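Local coordinates for protein 3-oxo-glucose-6-phosphate:glutamate aminotransferase (Bacillus subtilis subsp. subtilis, PDB 4K2M) that catalyses the reversible, pyridoxal phosphate-dependent transamination of 3-dehydro-glucose 6-phosphate with glutamate to give kanosamine 6-phosphate, a step of kanosamine biosynthesis, at residues D129-G134 against E157-A162; E186-Y191 against Y217-I222; K193-V198 against Q208-I213; I260-D263 against L267-K270; S385-T390 against H404-H409. All blocks are in the same frame, centred on the assembly; numbering follows the deposited sequence.

Contact 1. Residues D129-G134 against E157-A162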
# COMPACT_ATOMS: atom_id res chain seq x y z
N ASP A 129 0.93 -4.84 -7.29
CA ASP A 129 0.06 -3.84 -7.89
C ASP A 129 0.62 -3.36 -9.23
O ASP A 129 -0.14 -3.11 -10.16
CB ASP A 129 -0.13 -2.64 -6.94
CG ASP A 129 -0.94 -3.01 -5.69
OD1 ASP A 129 -2.13 -3.34 -5.84
OD2 ASP A 129 -0.37 -2.96 -4.57
N ALA A 130 1.94 -3.23 -9.32
CA ALA A 130 2.57 -2.85 -10.57
C ALA A 130 2.21 -3.84 -11.69
O ALA A 130 1.88 -3.44 -12.81
CB ALA A 130 4.09 -2.75 -10.39
N ILE A 131 2.28 -5.13 -11.40
CA ILE A 131 1.95 -6.12 -12.43
C ILE A 131 0.47 -6.04 -12.78
O ILE A 131 0.09 -6.07 -13.96
CB ILE A 131 2.33 -7.54 -11.97
CG1 ILE A 131 3.83 -7.60 -11.69
CG2 ILE A 131 1.90 -8.57 -13.06
CD1 ILE A 131 4.25 -8.84 -10.88
N MET A 132 -0.38 -5.95 -11.77
CA MET A 132 -1.82 -5.91 -11.99
C MET A 132 -2.23 -4.70 -12.81
O MET A 132 -2.97 -4.81 -13.79
CB MET A 132 -2.56 -5.91 -10.65
CG MET A 132 -4.04 -6.05 -10.78
SD MET A 132 -4.77 -5.99 -9.13
CE MET A 132 -4.35 -4.32 -8.64
N ILE A 133 -1.73 -3.53 -12.43
CA ILE A 133 -2.02 -2.32 -13.18
C ILE A 133 -1.45 -2.38 -14.60
O ILE A 133 -2.12 -1.99 -15.56
CB ILE A 133 -1.48 -1.09 -12.42
CG1 ILE A 133 -2.36 -0.86 -11.18
CG2 ILE A 133 -1.53 0.14 -13.29
CD1 ILE A 133 -1.67 0.02 -10.13
N GLY A 134 -0.22 -2.89 -14.74
CA GLY A 134 0.39 -2.97 -16.06
C GLY A 134 -0.43 -3.83 -17.00
O GLY A 134 -0.65 -3.48 -18.16
N GLU A 157 1.31 -14.74 -10.25
CA GLU A 157 0.04 -15.35 -10.69
C GLU A 157 -1.15 -14.60 -10.08
O GLU A 157 -2.20 -14.47 -10.70
CB GLU A 157 -0.01 -16.84 -10.30
CG GLU A 157 -0.28 -17.10 -8.83
CD GLU A 157 0.04 -18.51 -8.38
OE1 GLU A 157 1.23 -18.90 -8.46
OE2 GLU A 157 -0.88 -19.22 -7.92
N ASN A 158 -0.98 -14.07 -8.86
CA ASN A 158 -2.10 -13.36 -8.24
C ASN A 158 -2.46 -12.10 -8.98
O ASN A 158 -3.63 -11.75 -9.11
CB ASN A 158 -1.81 -13.03 -6.77
CG ASN A 158 -1.96 -14.22 -5.86
OD1 ASN A 158 -2.71 -15.16 -6.16
ND2 ASN A 158 -1.23 -14.22 -4.74
N ALA A 159 -1.44 -11.40 -9.48
CA ALA A 159 -1.68 -10.18 -10.23
C ALA A 159 -2.43 -10.48 -11.52
O ALA A 159 -3.29 -9.70 -11.95
CB ALA A 159 -0.37 -9.46 -10.52
N VAL A 160 -2.11 -11.61 -12.14
CA VAL A 160 -2.84 -12.03 -13.33
C VAL A 160 -4.28 -12.38 -12.99
O VAL A 160 -5.22 -11.88 -13.62
CB VAL A 160 -2.17 -13.24 -13.99
CG1 VAL A 160 -2.98 -13.67 -15.21
CG2 VAL A 160 -0.75 -12.89 -14.43
N LEU A 161 -4.46 -13.23 -11.98
CA LEU A 161 -5.79 -13.68 -11.60
C LEU A 161 -6.68 -12.54 -11.10
O LEU A 161 -7.88 -12.50 -11.40
CB LEU A 161 -5.69 -14.79 -10.55
CG LEU A 161 -5.12 -16.09 -11.08
CD1 LEU A 161 -4.71 -17.01 -9.93
CD2 LEU A 161 -6.12 -16.80 -11.99
N ALA A 162 -6.09 -11.62 -10.34
CA ALA A 162 -6.84 -10.48 -9.80
C ALA A 162 -7.30 -9.57 -10.92
O ALA A 162 -8.35 -8.92 -10.82
CB ALA A 162 -5.98 -9.69 -8.81
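Met132 and Ala159 bring two helices close together: their CA atoms lie 4.6 Å apart, and the axes of the two short segments approach to 8.3 Å with N-to-C directions 37° apart. Both helices belong to the large domain with the aspartate aminotransferase fold, where helix 127-137 and helix 154-163 pack in nearly the same sense beside the central mixed sheet. The small side chain of Ala159 is consistent with so close an approach. Its CB points at the other helix and fits between Ile131 and Met132, touching the branch methyl of Ile131, CG2 to CB 3.5 Å, and the backbone N of Met132, 3.7 Å from the same CB. In Ile131 chi1 (-60°) sets CG2 opposite the backbone N and over Ala159, while CG1 takes another direction. In Met132 the chain runs straight through chi1 and chi2, carrying CG past Ala159 O, and turns at chi3 (64°). No hydrogen bond crosses the interface; what passes between these two segments is van der Waals contact. The site of the cofactor is near: the Ile131 side chain comes within about 4 Å of the bound external aldimine at nearest atoms, and Asn158 faces the second subunit, where it bonds His277 O of that subunit. One turn beyond Ala159, the thioether sulphur closes the contact, Met132 SD resting 3.9 Å from Ala162 CB.

Contact 2. Residues E186-Y191 against Y217-I222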
# COMPACT_ATOMS: atom_id res chain seq x y z
N GLU A 186 4.61 -23.09 -28.23
CA GLU A 186 3.71 -24.24 -28.05
C GLU A 186 2.42 -23.89 -27.26
O GLU A 186 1.35 -24.45 -27.53
CB GLU A 186 4.49 -25.38 -27.36
CG GLU A 186 3.66 -26.47 -26.71
CD GLU A 186 4.50 -27.60 -26.12
OE1 GLU A 186 5.54 -27.32 -25.49
OE2 GLU A 186 4.11 -28.78 -26.28
N ALA A 187 2.51 -22.97 -26.31
CA ALA A 187 1.37 -22.64 -25.44
C ALA A 187 0.45 -21.57 -26.00
O ALA A 187 -0.59 -21.26 -25.41
CB ALA A 187 1.87 -22.23 -24.05
N ILE A 188 0.83 -20.97 -27.12
CA ILE A 188 0.05 -19.85 -27.66
C ILE A 188 -1.27 -20.36 -28.26
O ILE A 188 -1.28 -21.39 -28.93
CB ILE A 188 0.88 -19.05 -28.69
CG1 ILE A 188 2.08 -18.39 -28.01
CG2 ILE A 188 0.03 -17.98 -29.39
CD1 ILE A 188 3.06 -17.74 -28.97
N THR A 189 -2.37 -19.66 -27.96
CA THR A 189 -3.70 -20.00 -28.46
C THR A 189 -4.31 -18.70 -28.97
O THR A 189 -3.69 -17.64 -28.82
CB THR A 189 -4.60 -20.58 -27.34
OG1 THR A 189 -5.01 -19.52 -26.46
CG2 THR A 189 -3.87 -21.66 -26.55
N PRO A 190 -5.51 -18.75 -29.56
CA PRO A 190 -6.10 -17.46 -29.94
C PRO A 190 -6.43 -16.56 -28.75
O PRO A 190 -6.66 -15.37 -28.97
CB PRO A 190 -7.41 -17.87 -30.63
CG PRO A 190 -7.11 -19.23 -31.19
CD PRO A 190 -6.26 -19.89 -30.13
N TYR A 191 -6.44 -17.10 -27.53
CA TYR A 191 -6.71 -16.27 -26.36
C TYR A 191 -5.46 -15.63 -25.75
O TYR A 191 -5.57 -14.77 -24.87
CB TYR A 191 -7.49 -17.04 -25.30
CG TYR A 191 -8.96 -17.13 -25.64
CD1 TYR A 191 -9.92 -16.67 -24.76
CD2 TYR A 191 -9.37 -17.64 -26.86
CE1 TYR A 191 -11.26 -16.73 -25.07
CE2 TYR A 191 -10.71 -17.71 -27.19
CZ TYR A 191 -11.65 -17.26 -26.29
OH TYR A 191 -12.98 -17.33 -26.63
N TYR A 217 3.62 -13.16 -32.84
CA TYR A 217 2.24 -13.46 -32.48
C TYR A 217 1.43 -12.27 -31.99
O TYR A 217 0.29 -12.44 -31.55
CB TYR A 217 2.21 -14.59 -31.45
CG TYR A 217 2.58 -15.93 -32.05
CD1 TYR A 217 1.61 -16.74 -32.63
CD2 TYR A 217 3.90 -16.36 -32.07
CE1 TYR A 217 1.94 -17.96 -33.20
CE2 TYR A 217 4.25 -17.59 -32.64
CZ TYR A 217 3.25 -18.38 -33.20
OH TYR A 217 3.55 -19.59 -33.76
N LYS A 218 2.02 -11.08 -32.09
CA LYS A 218 1.37 -9.84 -31.70
C LYS A 218 0.94 -9.90 -30.24
O LYS A 218 -0.18 -9.53 -29.89
CB LYS A 218 0.17 -9.53 -32.60
CG LYS A 218 0.58 -9.04 -34.00
CD LYS A 218 1.01 -7.59 -33.94
CE LYS A 218 1.83 -7.19 -35.16
NZ LYS A 218 2.42 -5.83 -34.97
N LEU A 219 1.85 -10.39 -29.39
CA LEU A 219 1.61 -10.42 -27.95
C LEU A 219 2.31 -9.23 -27.29
O LEU A 219 3.29 -8.69 -27.81
CB LEU A 219 2.13 -11.73 -27.34
CG LEU A 219 1.67 -13.00 -28.07
CD1 LEU A 219 2.30 -14.25 -27.46
CD2 LEU A 219 0.18 -13.10 -28.02
N LYS A 220 1.80 -8.81 -26.13
CA LYS A 220 2.46 -7.80 -25.32
C LYS A 220 3.33 -8.50 -24.29
O LYS A 220 3.01 -9.60 -23.83
CB LYS A 220 1.40 -6.97 -24.59
CG LYS A 220 0.50 -6.20 -25.54
CD LYS A 220 1.29 -5.13 -26.26
CE LYS A 220 0.43 -4.40 -27.28
NZ LYS A 220 -0.89 -4.05 -26.68
N VAL A 221 4.43 -7.86 -23.91
CA VAL A 221 5.36 -8.44 -22.96
C VAL A 221 5.42 -7.54 -21.73
O VAL A 221 5.79 -6.37 -21.82
CB VAL A 221 6.77 -8.56 -23.54
CG1 VAL A 221 7.74 -9.06 -22.48
CG2 VAL A 221 6.77 -9.51 -24.73
N ILE A 222 5.02 -8.09 -20.60
CA ILE A 222 5.18 -7.35 -19.36
C ILE A 222 6.11 -8.19 -18.51
O ILE A 222 5.82 -9.36 -18.25
CB ILE A 222 3.81 -7.11 -18.67
CG1 ILE A 222 4.01 -6.60 -17.23
CG2 ILE A 222 2.92 -8.36 -18.71
CD1 ILE A 222 2.72 -6.02 -16.61
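Ile188 gives up the most surface in this contact, with Tyr217 and then Leu219 as its partners. Its delta methyl does most of the work, lying over one face of the Tyr217 ring: CD1 is 3.7 Å from the ring centroid and 21° off the ring normal, the geometry of a CH-pi contact. The methyl is displaced from the centre toward CG and CD2 of the ring, and the nearest ring atom, Tyr217 CD2, is 3.5 Å from Ile188 CD1. The other branch joins in on the other side of CG, Ile188 CG2 standing 3.8 Å from Tyr217 CD1, so two methyls of one side chain lie along the phenol. An extended chi2 (173°) is what carries CD1 far enough out to cover the ring. Leu219 meets the same methyl tip to tip, its CD1 3.9 Å from Ile188 CD1. At the polar end of the tyrosine, OH is hydrogen-bonded to Glu185, the residue just before 186-191, which gives the ring a second link to that part of the chain. Between Tyr217 and Leu219, Lys218 takes positive phi in a Schellman motif at the end of helix 207-217. The contact thus ties the loop leading into strand 192-195 to the turn between helix 207-217 and strand 220-224, with Ile188 also touching Ile213 of that helix and Ile147 of strand 145-148.

Contact 3. Residues K193-V198 against Q208-I213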
# COMPACT_ATOMS: atom_id res chain seq x y z
N LYS A 193 -2.65 -13.20 -24.99
CA LYS A 193 -2.45 -11.78 -25.24
C LYS A 193 -1.13 -11.30 -24.67
O LYS A 193 -0.57 -10.30 -25.14
CB LYS A 193 -3.62 -10.96 -24.67
CG LYS A 193 -4.97 -11.21 -25.37
CD LYS A 193 -4.85 -10.98 -26.87
CE LYS A 193 -6.19 -11.15 -27.59
NZ LYS A 193 -6.84 -12.44 -27.25
N PHE A 194 -0.60 -12.02 -23.68
CA PHE A 194 0.59 -11.57 -22.94
C PHE A 194 1.61 -12.66 -22.71
O PHE A 194 1.26 -13.82 -22.54
CB PHE A 194 0.18 -11.07 -21.55
CG PHE A 194 -0.77 -9.92 -21.59
CD1 PHE A 194 -0.30 -8.62 -21.68
CD2 PHE A 194 -2.14 -10.13 -21.54
CE1 PHE A 194 -1.18 -7.55 -21.72
CE2 PHE A 194 -3.03 -9.06 -21.58
CZ PHE A 194 -2.55 -7.78 -21.67
N ILE A 195 2.88 -12.26 -22.66
CA ILE A 195 3.93 -13.09 -22.07
C ILE A 195 4.44 -12.35 -20.84
O ILE A 195 4.74 -11.16 -20.92
CB ILE A 195 5.11 -13.30 -23.01
CG1 ILE A 195 4.64 -13.82 -24.37
CG2 ILE A 195 6.07 -14.30 -22.41
CD1 ILE A 195 5.80 -14.04 -25.37
N LEU A 196 4.57 -13.06 -19.72
CA LEU A 196 5.00 -12.44 -18.44
C LEU A 196 6.22 -13.21 -17.93
O LEU A 196 6.11 -14.07 -17.06
CB LEU A 196 3.85 -12.51 -17.43
CG LEU A 196 3.76 -11.52 -16.27
CD1 LEU A 196 2.60 -11.90 -15.34
CD2 LEU A 196 5.05 -11.41 -15.49
N PRO A 197 7.39 -12.90 -18.48
CA PRO A 197 8.62 -13.52 -17.98
C PRO A 197 8.97 -12.97 -16.61
O PRO A 197 8.68 -11.80 -16.31
CB PRO A 197 9.69 -13.07 -19.00
CG PRO A 197 9.14 -11.80 -19.60
CD PRO A 197 7.64 -11.94 -19.58
N VAL A 198 9.59 -13.80 -15.79
CA VAL A 198 10.05 -13.38 -14.48
C VAL A 198 11.57 -13.48 -14.41
O VAL A 198 12.15 -14.51 -14.76
CB VAL A 198 9.46 -14.26 -13.39
CG1 VAL A 198 9.94 -13.80 -12.00
CG2 VAL A 198 7.94 -14.26 -13.46
N GLN A 208 15.37 -11.12 -25.60
CA GLN A 208 15.39 -10.95 -27.06
C GLN A 208 14.59 -12.05 -27.77
O GLN A 208 13.81 -11.79 -28.69
CB GLN A 208 16.83 -10.88 -27.60
CG GLN A 208 16.88 -10.63 -29.11
CD GLN A 208 18.29 -10.41 -29.63
OE1 GLN A 208 19.26 -10.83 -29.01
NE2 GLN A 208 18.40 -9.75 -30.77
N HIS A 209 14.76 -13.29 -27.31
CA HIS A 209 14.07 -14.42 -27.90
C HIS A 209 12.58 -14.32 -27.57
O HIS A 209 11.73 -14.52 -28.44
CB HIS A 209 14.70 -15.72 -27.37
CG HIS A 209 14.24 -16.95 -28.07
ND1 HIS A 209 13.23 -16.95 -29.02
CD2 HIS A 209 14.66 -18.24 -27.97
CE1 HIS A 209 13.05 -18.19 -29.46
NE2 HIS A 209 13.90 -18.98 -28.84
N ILE A 210 12.25 -13.98 -26.33
CA ILE A 210 10.87 -13.74 -25.95
C ILE A 210 10.22 -12.67 -26.83
O ILE A 210 9.09 -12.84 -27.29
CB ILE A 210 10.75 -13.41 -24.43
CG1 ILE A 210 11.16 -14.63 -23.61
CG2 ILE A 210 9.33 -12.97 -24.08
CD1 ILE A 210 11.27 -14.37 -22.09
N ARG A 211 10.93 -11.56 -27.07
CA ARG A 211 10.39 -10.48 -27.91
C ARG A 211 10.18 -10.94 -29.36
O ARG A 211 9.21 -10.55 -30.02
CB ARG A 211 11.32 -9.25 -27.83
CG ARG A 211 11.06 -8.14 -28.85
CD ARG A 211 9.59 -7.75 -28.93
NE ARG A 211 9.11 -7.10 -27.73
CZ ARG A 211 7.85 -6.69 -27.55
NH1 ARG A 211 6.95 -6.90 -28.50
NH2 ARG A 211 7.50 -6.10 -26.43
N GLN A 212 11.07 -11.78 -29.86
CA GLN A 212 10.87 -12.31 -31.21
C GLN A 212 9.57 -13.10 -31.31
O GLN A 212 8.83 -12.95 -32.29
CB GLN A 212 12.05 -13.18 -31.64
CG GLN A 212 13.29 -12.38 -31.96
CD GLN A 212 14.52 -13.25 -32.09
OE1 GLN A 212 14.44 -14.48 -31.97
NE2 GLN A 212 15.67 -12.63 -32.33
N ILE A 213 9.29 -13.93 -30.32
CA ILE A 213 8.03 -14.67 -30.29
C ILE A 213 6.84 -13.72 -30.14
O ILE A 213 5.84 -13.86 -30.86
CB ILE A 213 8.00 -15.71 -29.17
CG1 ILE A 213 9.11 -16.73 -29.41
CG2 ILE A 213 6.64 -16.41 -29.11
CD1 ILE A 213 9.38 -17.65 -28.25
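Ile195 and Ile210 share one conformation, and it brings their branches together: with chi1 at -53° and -66°, each residue holds CG2 opposite its backbone N and CG1 beside it, and each chi2 is extended. The result is a meeting of branch methyls, Ile195 CG2 lying 3.9 Å from Ile210 CG2. The delta methyl of Ile195 reaches the same group from another direction, its CD1 also 3.9 Å from Ile210 CG2, so a single methyl of the helix is touched by both arms of the strand residue. The longer arm of Ile210 serves a different neighbour. Its CD1 extends to the ring of Pro197, 3.7 Å from Pro197 CB and 4.2 Å from Pro197 CG, and therefore rests against one side of the pyrrolidine. Ile210 in this way spans two residues that both point to the helix, while Leu196 between them points away, the alternation expected of an extended chain. All three touching residues are buried, and no hydrogen bond passes between the segments; the nearest CA atoms, those of Ile195 and Ile210, are 8.0 Å apart, a spacing filled by side chains. Leu196 sends its side chain to the opposite face, onto Val160 of helix 154-163, and Val198 there touches the bound external aldimine. The contact is the strand-to-helix packing of a beta-alpha-beta unit: strand 192-195 leads through helix 207-217 to strand 220-224, its parallel neighbour in the sheet, and Ala214, one turn beyond Ile210, continues the cover of Ile195.

Contact 4. Residues I260-D263 against L267-K270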
# COMPACT_ATOMS: atom_id res chain seq x y z
N ILE A 260 6.08 0.85 -12.17
CA ILE A 260 5.90 0.44 -13.56
C ILE A 260 6.77 1.36 -14.40
O ILE A 260 6.77 2.57 -14.19
CB ILE A 260 4.45 0.65 -13.98
CG1 ILE A 260 3.53 -0.30 -13.22
CG2 ILE A 260 4.29 0.40 -15.48
CD1 ILE A 260 2.05 0.04 -13.39
N ALA A 261 7.51 0.81 -15.36
CA ALA A 261 8.31 1.64 -16.25
C ALA A 261 7.95 1.33 -17.68
O ALA A 261 7.79 0.17 -18.05
CB ALA A 261 9.79 1.43 -16.01
N THR A 262 7.80 2.37 -18.50
CA THR A 262 7.48 2.16 -19.91
C THR A 262 7.98 3.33 -20.73
O THR A 262 8.17 4.43 -20.19
CB THR A 262 5.96 1.93 -20.14
OG1 THR A 262 5.74 1.59 -21.52
CG2 THR A 262 5.15 3.19 -19.79
N ASP A 263 8.21 3.09 -22.02
CA ASP A 263 8.53 4.17 -22.94
C ASP A 263 7.28 4.72 -23.63
O ASP A 263 7.34 5.75 -24.29
CB ASP A 263 9.54 3.72 -23.99
CG ASP A 263 10.96 3.65 -23.45
OD1 ASP A 263 11.30 4.44 -22.54
OD2 ASP A 263 11.75 2.81 -23.95
N LEU A 267 0.39 4.36 -22.81
CA LEU A 267 0.38 3.26 -21.85
C LEU A 267 0.65 3.80 -20.45
O LEU A 267 -0.02 3.42 -19.49
CB LEU A 267 1.40 2.19 -22.25
CG LEU A 267 1.45 0.89 -21.47
CD1 LEU A 267 0.07 0.24 -21.41
CD2 LEU A 267 2.48 -0.04 -22.14
N ALA A 268 1.61 4.72 -20.33
CA ALA A 268 1.88 5.38 -19.06
C ALA A 268 0.65 6.08 -18.50
O ALA A 268 0.36 5.99 -17.30
CB ALA A 268 3.03 6.37 -19.22
N LYS A 269 -0.07 6.79 -19.36
CA LYS A 269 -1.27 7.50 -18.92
C LYS A 269 -2.30 6.52 -18.36
O LYS A 269 -2.93 6.77 -17.31
CB LYS A 269 -1.86 8.31 -20.08
CG LYS A 269 -3.23 8.89 -19.77
CD LYS A 269 -3.60 10.01 -20.73
CE LYS A 269 -3.32 9.61 -22.16
NZ LYS A 269 -4.17 10.33 -23.16
N LYS A 270 -2.47 5.40 -19.05
CA LYS A 270 -3.41 4.40 -18.58
C LYS A 270 -2.96 3.81 -17.24
O LYS A 270 -3.78 3.52 -16.38
CB LYS A 270 -3.62 3.30 -19.63
CG LYS A 270 -4.41 3.76 -20.86
CD LYS A 270 -4.50 2.64 -21.91
CE LYS A 270 -5.39 3.02 -23.09
NZ LYS A 270 -4.70 3.90 -24.08
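Thr262 divides its two branches between two consecutive residues of the helix. Its chi1 of -174° sets OG1 opposite the backbone N and puts CG2 between that N and the carbonyl carbon, a placement that turns the methyl toward Ala268. There CG2 lies 3.9 Å from Ala268 CB and equally 3.9 Å from Ala268 N, so the methyl packs against both side chain and backbone. The hydroxyl branch meets Leu267: OG1 is 3.7 Å from Leu267 CD2, a plain van der Waals approach. Leu267 achieves it with CG swung opposite its own backbone N and chi2 at 53°, which points CD2 to the strand. The polar needs of OG1 are met by main chain, since it is hydrogen-bonded to Asp239 O and to Asn264 N. One bond thus runs to the residue before strand 240-244; the other, two residues on, is an ST turn at the tight connection into helix 265-275. With only three residues between the segments, the contact packs the end of strand 258-262 against the first turns of this helix. Ala268 also touches Tyr120 and Ile122 of strand 120-124, and Leu267 reaches Ile240 of strand 240-244 and Ala137 of helix 127-137.

Contact 5. Residues S385-T390 against H404-H409. With EDO (1,2-ethanediol), chain G.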
# COMPACT_ATOMS: atom_id res chain seq x y z
N SER A 385 3.11 -23.09 -8.83
CA SER A 385 1.77 -22.56 -9.09
C SER A 385 0.71 -23.63 -9.39
O SER A 385 -0.40 -23.57 -8.88
CB SER A 385 1.81 -21.57 -10.27
OG SER A 385 2.68 -20.49 -9.96
N HIS A 386 1.07 -24.59 -10.23
CA HIS A 386 0.11 -25.61 -10.67
C HIS A 386 -0.07 -26.72 -9.64
O HIS A 386 -0.81 -27.68 -9.86
CB HIS A 386 0.53 -26.18 -12.03
CG HIS A 386 1.82 -26.94 -12.00
ND1 HIS A 386 2.99 -26.41 -11.48
CD2 HIS A 386 2.14 -28.18 -12.45
CE1 HIS A 386 3.96 -27.29 -11.59
NE2 HIS A 386 3.48 -28.37 -12.19
N MET A 387 0.58 -26.57 -8.49
CA MET A 387 0.51 -27.57 -7.42
C MET A 387 -0.08 -26.98 -6.14
O MET A 387 -0.12 -27.63 -5.10
CB MET A 387 1.89 -28.17 -7.16
CG MET A 387 2.45 -28.84 -8.42
SD MET A 387 4.08 -29.54 -8.19
CE MET A 387 3.73 -30.87 -7.02
N GLN A 388 -0.54 -25.74 -6.22
CA GLN A 388 -1.19 -25.12 -5.07
C GLN A 388 -2.55 -25.78 -4.84
O GLN A 388 -3.25 -26.12 -5.79
CB GLN A 388 -1.37 -23.61 -5.29
CG GLN A 388 -0.07 -22.79 -5.32
CD GLN A 388 0.50 -22.51 -3.94
OE1 GLN A 388 0.02 -23.04 -2.93
NE2 GLN A 388 1.53 -21.65 -3.88
N LYS A 389 -2.94 -25.95 -3.58
CA LYS A 389 -4.19 -26.66 -3.30
C LYS A 389 -5.37 -25.70 -3.22
O LYS A 389 -5.88 -25.38 -2.14
CB LYS A 389 -4.06 -27.47 -2.00
CG LYS A 389 -3.21 -28.74 -2.17
CD LYS A 389 -2.69 -29.26 -0.83
CE LYS A 389 -2.21 -30.71 -0.91
NZ LYS A 389 -0.98 -30.89 -1.74
N THR A 390 -5.79 -25.23 -4.39
CA THR A 390 -6.88 -24.27 -4.49
C THR A 390 -7.95 -24.85 -5.41
O THR A 390 -7.66 -25.73 -6.23
CB THR A 390 -6.39 -22.93 -5.11
OG1 THR A 390 -6.02 -23.15 -6.48
CG2 THR A 390 -5.19 -22.39 -4.34
N HIS A 404 10.63 -29.90 -16.36
CA HIS A 404 11.87 -29.23 -15.95
C HIS A 404 11.65 -28.37 -14.72
O HIS A 404 12.52 -28.31 -13.84
CB HIS A 404 12.43 -28.39 -17.09
CG HIS A 404 12.89 -29.21 -18.26
ND1 HIS A 404 13.70 -30.32 -18.13
CD2 HIS A 404 12.64 -29.08 -19.59
CE1 HIS A 404 13.93 -30.84 -19.32
NE2 HIS A 404 13.30 -30.11 -20.22
N THR A 405 10.51 -27.69 -14.66
CA THR A 405 10.19 -26.86 -13.51
C THR A 405 10.10 -27.74 -12.28
O THR A 405 10.64 -27.40 -11.24
CB THR A 405 8.84 -26.15 -13.71
OG1 THR A 405 8.88 -25.37 -14.91
CG2 THR A 405 8.51 -25.25 -12.52
N GLU A 406 9.40 -28.87 -12.39
CA GLU A 406 9.24 -29.76 -11.25
C GLU A 406 10.55 -30.37 -10.77
O GLU A 406 10.81 -30.47 -9.57
CB GLU A 406 8.19 -30.84 -11.57
CG GLU A 406 6.75 -30.32 -11.58
CD GLU A 406 5.83 -31.18 -12.44
OE1 GLU A 406 6.12 -32.39 -12.55
OE2 GLU A 406 4.83 -30.66 -13.02
N LYS A 407 11.40 -30.78 -11.71
CA LYS A 407 12.69 -31.36 -11.35
C LYS A 407 13.58 -30.30 -10.70
O LYS A 407 14.13 -30.53 -9.63
CB LYS A 407 13.37 -31.98 -12.58
CG LYS A 407 14.71 -32.69 -12.29
CD LYS A 407 14.55 -33.72 -11.16
CE LYS A 407 15.86 -34.48 -10.90
NZ LYS A 407 15.73 -35.44 -9.76
N ALA A 408 13.68 -29.13 -11.31
CA ALA A 408 14.53 -28.07 -10.75
C ALA A 408 14.02 -27.64 -9.38
O ALA A 408 14.79 -27.36 -8.46
CB ALA A 408 14.61 -26.89 -11.69
N HIS A 409 12.70 -27.58 -9.25
CA HIS A 409 12.06 -27.22 -7.99
C HIS A 409 12.44 -28.16 -6.84
O HIS A 409 12.53 -27.73 -5.69
CB HIS A 409 10.54 -27.26 -8.18
CG HIS A 409 9.78 -27.01 -6.92
ND1 HIS A 409 9.89 -25.83 -6.21
CD2 HIS A 409 8.89 -27.77 -6.24
CE1 HIS A 409 9.10 -25.88 -5.15
NE2 HIS A 409 8.48 -27.04 -5.15
C1 EDO G . 12.09 -23.62 -7.45
O1 EDO G . 10.71 -23.74 -7.77
C2 EDO G . 12.90 -23.39 -8.71
O2 EDO G . 12.62 -22.08 -9.21
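A nearly straight imidazole-to-carboxylate hydrogen bond links a short 3-10 turn to a helix: His386 NE2 donates to Glu406 OE2 at 2.8 Å with an angle of 172° at the hydrogen. It is a His-carboxylate pair within the aminotransferase fold, joining the 3-10 segment 385-387 to helix 403-411. The acceptor lies almost in the imidazole plane, so the N-H points squarely at the oxygen. On the other partner, OE2 is approached from its anti side, and the ring and carboxylate planes are turned 22° apart. With chi1 at 65°, His386 holds CG between its backbone N and carbonyl carbon, and this, with the Glu406 chain extended beyond CG, brings NE2 and OE2 together. OE2 also accepts from Leu402 N, so two N-H groups grip this oxygen and probably favour its charged form. Met387 covers one face of the neighbouring imidazole with its CG, 3.8 Å above the plane, and its sulphur makes a looser approach, Met387 SD to Glu406 CG 4.4 Å. Outside partners set the contact in the dimer: Gln388 is hydrogen-bonded to Lys287 and Asn285 of the second subunit, and Ser385 bonds Glu157 of helix 154-163. Thr390 caps the N-terminus of helix 391-396 by accepting from Val393 N. On helix 403-411, His409 binds an ethanediol molecule, probably from the crystallisation liquor, with ND1 2.7 Å from its O1.

Contacts 1, 3 and 4 are buried, contacts 2 and 5 partly open. Contacts 1 and 3 are apolar; contact 4 sets a threonine hydroxyl, bonded to main chain, against a leucine methyl. Contact 5 alone is joined across its segments by a hydrogen bond; contact 2 substitutes a methyl over a ring. Contact 3 uses helix 207-217, and contact 2 the turn that leads from it into strand 220-224; Lys220 and Ile195 hydrogen-bond the adjacent strands. Contact 1, helix on helix, touches contact 2 at Ile222, contact 3 at Leu196, just past strand 192-195, and contact 4 at Ile260 of strand 258-262. It also meets contact 5 through Glu157 and Ser385, and both reach the second subunit.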